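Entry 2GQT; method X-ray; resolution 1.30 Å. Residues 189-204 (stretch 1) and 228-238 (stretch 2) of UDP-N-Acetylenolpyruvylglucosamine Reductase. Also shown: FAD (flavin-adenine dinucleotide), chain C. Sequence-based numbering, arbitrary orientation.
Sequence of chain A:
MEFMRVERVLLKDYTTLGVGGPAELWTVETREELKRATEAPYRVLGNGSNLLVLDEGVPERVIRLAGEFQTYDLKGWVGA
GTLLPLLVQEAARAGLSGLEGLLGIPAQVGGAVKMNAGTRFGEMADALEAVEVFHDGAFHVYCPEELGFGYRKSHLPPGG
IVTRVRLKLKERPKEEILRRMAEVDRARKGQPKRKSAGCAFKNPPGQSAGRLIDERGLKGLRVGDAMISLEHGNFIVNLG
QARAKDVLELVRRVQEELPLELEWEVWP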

# COMPACT_ATOMS: atom_id res chain seq x y z
N LYS A 189 -13.77 11.32 5.41
CA LYS A 189 -14.89 10.91 6.29
C LYS A 189 -15.88 9.93 5.64
O LYS A 189 -16.47 9.09 6.33
CB LYS A 189 -15.64 12.14 6.81
CG LYS A 189 -16.32 11.95 8.17
CD LYS A 189 -17.81 11.62 8.05
CE LYS A 189 -18.64 12.85 7.71
NZ LYS A 189 -20.07 12.49 7.52
N GLY A 190 -16.06 10.04 4.33
CA GLY A 190 -17.01 9.20 3.60
C GLY A 190 -16.55 7.78 3.29
O GLY A 190 -17.32 6.98 2.75
N GLN A 191 -15.30 7.46 3.62
CA GLN A 191 -14.77 6.12 3.41
C GLN A 191 -15.26 5.21 4.55
O GLN A 191 -15.62 5.70 5.62
CB GLN A 191 -13.24 6.18 3.31
CG GLN A 191 -12.81 6.98 2.06
CD GLN A 191 -11.35 7.38 2.03
OE1 GLN A 191 -10.49 6.72 2.61
NE2 GLN A 191 -11.05 8.47 1.32
N PRO A 192 -15.35 3.89 4.30
CA PRO A 192 -15.89 2.98 5.31
C PRO A 192 -15.23 3.14 6.67
O PRO A 192 -14.01 3.21 6.76
CB PRO A 192 -15.58 1.60 4.73
CG PRO A 192 -15.62 1.80 3.26
CD PRO A 192 -15.01 3.17 3.05
N LYS A 193 -16.05 3.22 7.72
CA LYS A 193 -15.58 3.28 9.11
C LYS A 193 -14.36 2.39 9.37
O LYS A 193 -13.71 2.51 10.42
CB LYS A 193 -16.72 2.96 10.08
CG LYS A 193 -17.75 4.08 10.22
CD LYS A 193 -18.66 3.88 11.43
CE LYS A 193 -19.72 2.81 11.19
NZ LYS A 193 -20.69 2.70 12.31
N ARG A 194 -14.12 1.46 8.43
CA ARG A 194 -12.80 0.86 8.10
C ARG A 194 -12.86 -0.64 7.82
O ARG A 194 -13.44 -1.40 8.60
CB ARG A 194 -11.71 1.20 9.12
CG ARG A 194 -10.86 2.41 8.77
CD ARG A 194 -9.44 2.17 9.24
NE ARG A 194 -8.73 3.42 9.55
CZ ARG A 194 -7.47 3.47 9.97
NH1 ARG A 194 -6.77 2.35 10.14
NH2 ARG A 194 -6.91 4.64 10.23
N LYS A 195 -12.27 -1.04 6.68
CA LYS A 195 -12.07 -2.44 6.24
C LYS A 195 -12.07 -2.52 4.70
O LYS A 195 -13.07 -2.14 4.08
CB LYS A 195 -13.10 -3.42 6.83
CG LYS A 195 -14.57 -3.15 6.47
CD LYS A 195 -15.51 -3.89 7.40
CE LYS A 195 -16.85 -3.20 7.53
NZ LYS A 195 -17.73 -3.90 8.50
N SER A 196 -10.98 -2.99 4.10
CA SER A 196 -10.86 -3.10 2.63
C SER A 196 -9.41 -3.24 2.15
O SER A 196 -8.49 -3.39 2.94
CB SER A 196 -11.46 -1.87 1.95
OG SER A 196 -10.67 -0.72 2.24
N ALA A 197 -9.23 -3.19 0.82
CA ALA A 197 -7.92 -2.95 0.21
C ALA A 197 -7.91 -1.54 -0.38
O ALA A 197 -7.19 -1.25 -1.35
CB ALA A 197 -7.62 -4.00 -0.84
N GLY A 198 -8.70 -0.65 0.22
CA GLY A 198 -8.83 0.72 -0.26
C GLY A 198 -9.65 0.76 -1.53
O GLY A 198 -10.35 -0.20 -1.84
N CYS A 199 -9.56 1.87 -2.26
CA CYS A 199 -10.30 2.03 -3.51
C CYS A 199 -10.06 0.83 -4.44
O CYS A 199 -8.92 0.55 -4.82
CB CYS A 199 -9.91 3.35 -4.19
SG CYS A 199 -10.52 4.85 -3.35
N ALA A 200 -11.14 0.12 -4.76
CA ALA A 200 -11.10 -1.03 -5.67
C ALA A 200 -10.69 -0.62 -7.07
O ALA A 200 -9.85 -1.28 -7.70
CB ALA A 200 -12.45 -1.74 -5.71
N PHE A 201 -11.30 0.46 -7.55
CA PHE A 201 -11.18 0.87 -8.94
C PHE A 201 -10.45 2.20 -9.10
O PHE A 201 -10.46 3.03 -8.19
CB PHE A 201 -12.57 0.95 -9.60
CG PHE A 201 -13.27 -0.37 -9.69
CD1 PHE A 201 -14.26 -0.71 -8.78
CD2 PHE A 201 -12.92 -1.29 -10.67
CE1 PHE A 201 -14.90 -1.95 -8.85
CE2 PHE A 201 -13.55 -2.53 -10.74
CZ PHE A 201 -14.54 -2.86 -9.84
N LYS A 202 -9.83 2.36 -10.27
CA LYS A 202 -9.29 3.64 -10.73
C LYS A 202 -10.42 4.54 -11.21
O LYS A 202 -11.48 4.06 -11.59
CB LYS A 202 -8.34 3.41 -11.91
CG LYS A 202 -7.07 2.66 -11.59
CD LYS A 202 -6.22 2.48 -12.85
CE LYS A 202 -4.81 2.00 -12.52
NZ LYS A 202 -4.80 0.60 -12.05
N ASN A 203 -10.17 5.85 -11.23
CA ASN A 203 -11.11 6.79 -11.82
C ASN A 203 -10.85 7.02 -13.31
O ASN A 203 -9.70 7.26 -13.71
CB ASN A 203 -11.06 8.13 -11.07
CG ASN A 203 -11.49 8.01 -9.62
OD1 ASN A 203 -12.31 7.16 -9.25
ND2 ASN A 203 -10.95 8.88 -8.77
N PRO A 204 -11.90 6.92 -14.15
CA PRO A 204 -11.75 7.31 -15.55
C PRO A 204 -11.47 8.81 -15.65
O PRO A 204 -11.78 9.55 -14.71
CB PRO A 204 -13.13 6.99 -16.15
CG PRO A 204 -13.75 6.03 -15.21
CD PRO A 204 -13.27 6.44 -13.86
N ILE A 228 -20.10 -4.71 -2.09
CA ILE A 228 -19.84 -3.30 -2.34
C ILE A 228 -20.37 -2.51 -1.15
O ILE A 228 -21.56 -2.58 -0.82
CB ILE A 228 -20.48 -2.82 -3.66
CG1 ILE A 228 -19.93 -3.64 -4.84
CG2 ILE A 228 -20.20 -1.33 -3.87
CD1 ILE A 228 -20.49 -3.27 -6.20
N SER A 229 -19.47 -1.78 -0.49
CA SER A 229 -19.78 -1.07 0.74
C SER A 229 -21.02 -0.19 0.61
O SER A 229 -21.22 0.48 -0.40
CB SER A 229 -18.60 -0.22 1.15
OG SER A 229 -18.95 0.65 2.21
N LEU A 230 -21.85 -0.21 1.65
CA LEU A 230 -23.00 0.68 1.73
C LEU A 230 -22.58 2.13 2.02
O LEU A 230 -23.39 3.04 1.87
CB LEU A 230 -24.00 0.18 2.78
CG LEU A 230 -24.69 -1.17 2.56
CD1 LEU A 230 -25.45 -1.58 3.82
CD2 LEU A 230 -25.63 -1.11 1.36
N GLU A 231 -21.33 2.33 2.43
CA GLU A 231 -20.81 3.65 2.81
C GLU A 231 -20.11 4.38 1.66
O GLU A 231 -20.07 5.61 1.64
CB GLU A 231 -19.83 3.52 3.98
CG GLU A 231 -20.44 3.08 5.29
CD GLU A 231 -19.38 2.72 6.31
OE1 GLU A 231 -18.88 3.63 7.01
OE2 GLU A 231 -19.03 1.53 6.39
N HIS A 232 -19.53 3.62 0.73
CA HIS A 232 -18.72 4.18 -0.34
C HIS A 232 -18.63 3.18 -1.49
O HIS A 232 -18.16 2.06 -1.30
CB HIS A 232 -17.31 4.50 0.18
CG HIS A 232 -16.51 5.40 -0.72
ND1 HIS A 232 -16.19 5.07 -2.02
CD2 HIS A 232 -15.94 6.60 -0.48
CE1 HIS A 232 -15.46 6.04 -2.54
NE2 HIS A 232 -15.30 6.98 -1.63
N GLY A 233 -19.05 3.61 -2.68
CA GLY A 233 -19.15 2.73 -3.83
C GLY A 233 -17.86 2.11 -4.32
O GLY A 233 -17.88 1.03 -4.91
N ASN A 234 -16.74 2.78 -4.06
CA ASN A 234 -15.43 2.30 -4.52
C ASN A 234 -14.72 1.42 -3.49
O ASN A 234 -13.50 1.20 -3.58
CB ASN A 234 -14.53 3.46 -4.96
CG ASN A 234 -13.50 3.03 -6.00
OD1 ASN A 234 -13.61 1.96 -6.60
ND2 ASN A 234 -12.49 3.87 -6.21
N PHE A 235 -15.46 0.90 -2.52
CA PHE A 235 -14.90 -0.04 -1.55
C PHE A 235 -15.65 -1.36 -1.59
O PHE A 235 -16.88 -1.40 -1.51
CB PHE A 235 -14.90 0.55 -0.15
CG PHE A 235 -13.88 1.63 0.05
CD1 PHE A 235 -14.11 2.93 -0.41
CD2 PHE A 235 -12.68 1.36 0.70
CE1 PHE A 235 -13.16 3.93 -0.23
CE2 PHE A 235 -11.72 2.36 0.88
CZ PHE A 235 -11.97 3.65 0.41
N ILE A 236 -14.89 -2.44 -1.77
CA ILE A 236 -15.42 -3.78 -1.58
C ILE A 236 -14.95 -4.26 -0.22
O ILE A 236 -13.75 -4.22 0.11
CB ILE A 236 -15.00 -4.75 -2.70
CG1 ILE A 236 -15.70 -4.33 -4.00
CG2 ILE A 236 -15.33 -6.20 -2.32
CD1 ILE A 236 -15.13 -4.95 -5.27
N VAL A 237 -15.91 -4.69 0.58
CA VAL A 237 -15.60 -5.10 1.93
C VAL A 237 -15.81 -6.60 2.14
O VAL A 237 -16.63 -7.25 1.46
CB VAL A 237 -16.37 -4.23 2.95
CG1 VAL A 237 -15.98 -2.75 2.80
CG2 VAL A 237 -17.87 -4.40 2.79
N ASN A 238 -15.04 -7.14 3.08
CA ASN A 238 -15.08 -8.54 3.47
C ASN A 238 -15.89 -8.66 4.75
O ASN A 238 -15.47 -8.19 5.81
CB ASN A 238 -13.63 -9.01 3.67
CG ASN A 238 -13.51 -10.49 4.05
OD1 ASN A 238 -12.40 -11.03 4.09
ND2 ASN A 238 -14.63 -11.14 4.33
PA FAD C . 1.26 -3.90 -0.43
O1A FAD C . -0.20 -3.89 -0.64
O2A FAD C . 1.87 -4.86 0.52
O5B FAD C . 2.03 -4.07 -1.81
C5B FAD C . 1.65 -3.25 -2.92
C4B FAD C . 2.72 -3.32 -3.99
O4B FAD C . 3.93 -2.74 -3.47
C3B FAD C . 3.08 -4.74 -4.44
O3B FAD C . 3.46 -4.68 -5.81
C2B FAD C . 4.29 -5.06 -3.56
O2B FAD C . 5.13 -6.05 -4.15
C1B FAD C . 4.99 -3.72 -3.56
N9A FAD C . 5.91 -3.49 -2.43
C8A FAD C . 5.60 -3.49 -1.12
N7A FAD C . 6.70 -3.21 -0.41
C5A FAD C . 7.71 -3.01 -1.27
C6A FAD C . 9.07 -2.71 -1.14
N6A FAD C . 9.67 -2.52 0.04
N1A FAD C . 9.81 -2.59 -2.27
C2A FAD C . 9.26 -2.77 -3.48
N3A FAD C . 7.97 -3.07 -3.65
C4A FAD C . 7.20 -3.19 -2.56
N1 FAD C . -3.60 4.40 -1.76
C2 FAD C . -3.38 5.70 -2.16
O2 FAD C . -2.58 5.94 -3.05
N3 FAD C . -4.08 6.74 -1.55
C4 FAD C . -5.00 6.51 -0.54
O4 FAD C . -5.60 7.46 -0.02
C4X FAD C . -5.21 5.19 -0.14
N5 FAD C . -6.13 4.91 0.87
C5X FAD C . -6.29 3.58 1.30
C6 FAD C . -7.16 3.32 2.36
C7 FAD C . -7.33 2.02 2.83
C7M FAD C . -8.28 1.76 4.00
C8 FAD C . -6.62 0.98 2.22
C8M FAD C . -6.80 -0.46 2.72
C9 FAD C . -5.76 1.24 1.16
C9A FAD C . -5.58 2.54 0.69
N10 FAD C . -4.71 2.82 -0.38
C10 FAD C . -4.51 4.15 -0.76
C1' FAD C . -4.01 1.75 -1.13
C2' FAD C . -2.70 1.32 -0.46
O2' FAD C . -2.67 1.72 0.92
C3' FAD C . -1.47 1.92 -1.16
O3' FAD C . -1.40 1.45 -2.51
C4' FAD C . -0.17 1.58 -0.41
O4' FAD C . 0.90 2.34 -0.97
C5' FAD C . 0.19 0.10 -0.44
O5' FAD C . 1.28 -0.08 0.45
P FAD C . 1.46 -1.48 1.20
O1P FAD C . 2.69 -1.37 2.01
O2P FAD C . 0.21 -1.92 1.85
O3P FAD C . 1.78 -2.41 -0.07
O HOH W 1 -18.26 6.53 6.27
O HOH W 2 -13.47 9.45 -0.40
O HOH W 3 -17.24 0.31 7.80

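Two neighbouring residues of stretch 2, F235 and N234, account for the largest shares of the 867 Å² buried between the stretches, and they work differently: one by packing, the other by hydrogen bonding.

The F235 ring (chi1 -72°, chi2 79°) is sandwiched. Over one face lies P192, whose CD sits 3.5 Å from the ring centroid and 12° off the ring normal, the geometry of a CH-pi contact; the rigid, apolar pyrrolidine suits a flat aromatic surface. Over the opposite face lies the backbone of C199, with its N 3.8 Å from F235 CE2. At the ring edge, S196 OG approaches F235 CD2 to 3.3 Å. S196 OG also accepts a hydrogen bond from G198 N (2.8 Å), which braces the loop beside the ring. G198 has phi +74°, which favours glycine, and a CB there would come within 2.4 Å of FAD C9.

N234 uses backbone and side chain together. N234 O accepts from A200 N (2.9 Å, 168°). Its carboxamide, at chi1 -153°, pairs with the backbone of F201: N234 OD1 accepts from F201 N (2.9 Å, 148°), while N234 ND2 donates to F201 O (3.0 Å, 175°). An asparagine, offering both donor and acceptor, matches the NH and the carbonyl of a single residue, F201, so the oxygen and the nitrogen of this buried carboxamide each have a hydrogen bond. The type I turn from H232 to F235 contains N234, and H232 ND1 accepts from N234 N at 3.1 Å.

E231, the next largest contributor, is exposed and adds a further hydrogen bond. Its CA-to-CB bond points toward stretch 1, and E231 OE1 accepts from K193 N (2.9 Å, 167°). Water 3 donates to E231 OE2 (2.6 Å) and accepts a weak bond from R194 N (3.4 Å), extending the carboxylate's reach along the backbone.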